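Local coordinates for protein thiol-disulfide isomerase and thioredoxins (Corynebacterium glutamicum, PDB 3LOR) that probably acts as a thioredoxin-like thiol-disulfide oxidoreductase or isomerase, and is also able to bind calcium, at residues E36-L41 and G69-F74. Residues are numbered along the deposited sequence; the frame is centred on the assembly and turned at random.
Sequences EVFQML and GLHSVF
Three groups of the 69-74 segment meet Phe38 O: Ser72 N donates a bent hydrogen bond to it, while CA and the ring atom CD2 of His71 come close, CD2 at 3.2 Å. The strands ending here, 32-38 and 65-71, run parallel and are joined through helix 43-59, the beta-alpha-beta unit of the thioredoxin fold. Glu36 O accepts from Leu70 N and Leu70 O from Phe38 N, the alternation expected of parallel strands. Beyond the Ser72 bond, side chains make the polar contacts. With CG anti to its backbone N (chi1 -163°), His71 reaches across, and its NE2 accepts from Met40 N at 3.2 Å, the donor lying near the imidazole plane, consistent with an NE2 that carries no proton. His71 CD2 also lies over one face of the Phe38 ring, the two planes 36° apart, and the other side chains touching Phe38 include Cys45 of the probable CxxC motif and Leu85. Gln39, extended beyond CG, crosses the Phe74 side chain at about a right angle, its amide nearly parallel to the ring. There Gln39 OE1 does double duty, accepting Phe74 N at 2.9 Å in its carbonyl plane while sitting over the ring face, 3.3 Å from Phe74 CD2.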
loop_
_atom_site.group_PDB
_atom_site.type_symbol
_atom_site.label_atom_id
_atom_site.label_comp_id
_atom_site.label_asym_id
_atom_site.label_seq_id
_atom_site.Cartn_x
_atom_site.Cartn_y
_atom_site.Cartn_z
ATOM N N GLU A 36 0.019 13.473 -19.131
ATOM C CA GLU A 36 -0.822 12.425 -18.640
ATOM C C GLU A 36 -2.122 12.406 -19.415
ATOM O O GLU A 36 -2.927 13.250 -19.269
ATOM C CB GLU A 36 -1.064 12.613 -17.144
ATOM C CG GLU A 36 -1.836 11.538 -16.463
ATOM C CD GLU A 36 -1.053 10.244 -16.231
ATOM O OE1 GLU A 36 -1.605 9.185 -16.410
ATOM O OE2 GLU A 36 0.108 10.287 -15.853
ATOM N N VAL A 37 -2.300 11.394 -20.225
ATOM C CA VAL A 37 -3.469 11.237 -21.048
ATOM C C VAL A 37 -4.513 10.400 -20.333
ATOM O O VAL A 37 -4.276 9.286 -20.004
ATOM C CB VAL A 37 -3.091 10.588 -22.386
ATOM C CG1 VAL A 37 -4.215 10.580 -23.311
ATOM C CG2 VAL A 37 -1.985 11.268 -23.005
ATOM N N PHE A 38 -5.658 10.974 -20.054
ATOM C CA PHE A 38 -6.606 10.333 -19.188
ATOM C C PHE A 38 -8.057 10.472 -19.574
ATOM O O PHE A 38 -8.413 11.317 -20.331
ATOM C CB PHE A 38 -6.419 10.798 -17.758
ATOM C CG PHE A 38 -6.901 12.166 -17.509
ATOM C CD1 PHE A 38 -8.042 12.372 -16.812
ATOM C CD2 PHE A 38 -6.218 13.248 -17.986
ATOM C CE1 PHE A 38 -8.468 13.606 -16.595
ATOM C CE2 PHE A 38 -6.652 14.479 -17.766
ATOM C CZ PHE A 38 -7.770 14.674 -17.080
ATOM N N GLN A 39 -8.878 9.622 -19.003
ATOM C CA GLN A 39 -10.311 9.797 -19.001
ATOM C C GLN A 39 -10.727 9.931 -17.551
ATOM O O GLN A 39 -10.216 9.253 -16.713
ATOM C CB GLN A 39 -11.039 8.637 -19.687
ATOM C CG GLN A 39 -11.240 8.808 -21.152
ATOM C CD GLN A 39 -11.999 7.702 -21.824
ATOM O OE1 GLN A 39 -12.496 7.889 -22.890
ATOM N NE2 GLN A 39 -12.088 6.565 -21.208
HETATM N N MSE A 40 -11.653 10.817 -17.267
HETATM C CA MSE A 40 -12.083 11.048 -15.903
HETATM C C MSE A 40 -12.753 9.858 -15.246
HETATM O O MSE A 40 -12.800 9.778 -14.075
HETATM C CB MSE A 40 -12.930 12.312 -15.770
HETATM C CG MSE A 40 -14.146 12.394 -16.646
HETATM SE SE MSE A 40 -15.174 13.949 -16.469
HETATM C CE MSE A 40 -15.596 13.755 -14.693
ATOM N N LEU A 41 -13.298 8.961 -16.039
ATOM C CA LEU A 41 -13.999 7.808 -15.530
ATOM C C LEU A 41 -13.304 6.480 -15.728
ATOM O O LEU A 41 -13.918 5.476 -15.653
ATOM C CB LEU A 41 -15.432 7.740 -16.036
ATOM C CG LEU A 41 -16.392 8.847 -15.651
ATOM C CD1 LEU A 41 -17.655 8.852 -16.357
ATOM C CD2 LEU A 41 -16.580 8.992 -14.201
ATOM N N GLY A 69 -2.049 17.693 -18.154
ATOM C CA GLY A 69 -3.138 16.765 -18.232
ATOM C C GLY A 69 -3.828 16.854 -19.569
ATOM O O GLY A 69 -4.094 17.896 -20.030
ATOM N N LEU A 70 -4.065 15.741 -20.210
ATOM C CA LEU A 70 -4.815 15.766 -21.435
ATOM C C LEU A 70 -5.975 14.841 -21.347
ATOM O O LEU A 70 -5.814 13.674 -21.216
ATOM C CB LEU A 70 -3.937 15.464 -22.636
ATOM C CG LEU A 70 -4.561 15.487 -24.001
ATOM C CD1 LEU A 70 -4.704 16.863 -24.544
ATOM C CD2 LEU A 70 -3.824 14.623 -24.914
ATOM N N HIS A 71 -7.159 15.395 -21.419
ATOM C CA HIS A 71 -8.344 14.616 -21.317
ATOM C C HIS A 71 -8.704 14.199 -22.733
ATOM O O HIS A 71 -9.127 15.001 -23.494
ATOM C CB HIS A 71 -9.438 15.470 -20.735
ATOM C CG HIS A 71 -10.597 14.703 -20.217
ATOM N ND1 HIS A 71 -11.883 15.143 -20.329
ATOM C CD2 HIS A 71 -10.662 13.521 -19.576
ATOM C CE1 HIS A 71 -12.693 14.270 -19.783
ATOM N NE2 HIS A 71 -11.975 13.273 -19.329
ATOM N N SER A 72 -8.465 12.948 -23.066
ATOM C CA SER A 72 -8.843 12.383 -24.333
ATOM C C SER A 72 -9.951 11.396 -24.174
ATOM O O SER A 72 -9.723 10.273 -23.860
ATOM C CB SER A 72 -7.679 11.635 -24.958
ATOM O OG SER A 72 -6.603 12.433 -25.163
ATOM N N VAL A 73 -11.150 11.840 -24.435
ATOM C CA VAL A 73 -12.315 11.028 -24.256
ATOM C C VAL A 73 -12.624 10.354 -25.557
ATOM O O VAL A 73 -12.799 11.000 -26.530
ATOM C CB VAL A 73 -13.495 11.911 -23.928
ATOM C CG1 VAL A 73 -14.744 11.157 -23.824
ATOM C CG2 VAL A 73 -13.235 12.744 -22.734
ATOM N N PHE A 74 -12.645 9.044 -25.551
ATOM C CA PHE A 74 -12.958 8.271 -26.716
ATOM C C PHE A 74 -14.184 7.385 -26.599
ATOM O O PHE A 74 -14.542 6.696 -27.518
ATOM C CB PHE A 74 -11.753 7.492 -27.169
ATOM C CG PHE A 74 -11.311 6.502 -26.213
ATOM C CD1 PHE A 74 -11.791 5.249 -26.251
ATOM C CD2 PHE A 74 -10.425 6.822 -25.262
ATOM C CE1 PHE A 74 -11.374 4.338 -25.370
ATOM C CE2 PHE A 74 -10.010 5.907 -24.371
ATOM C CZ PHE A 74 -10.498 4.673 -24.420
#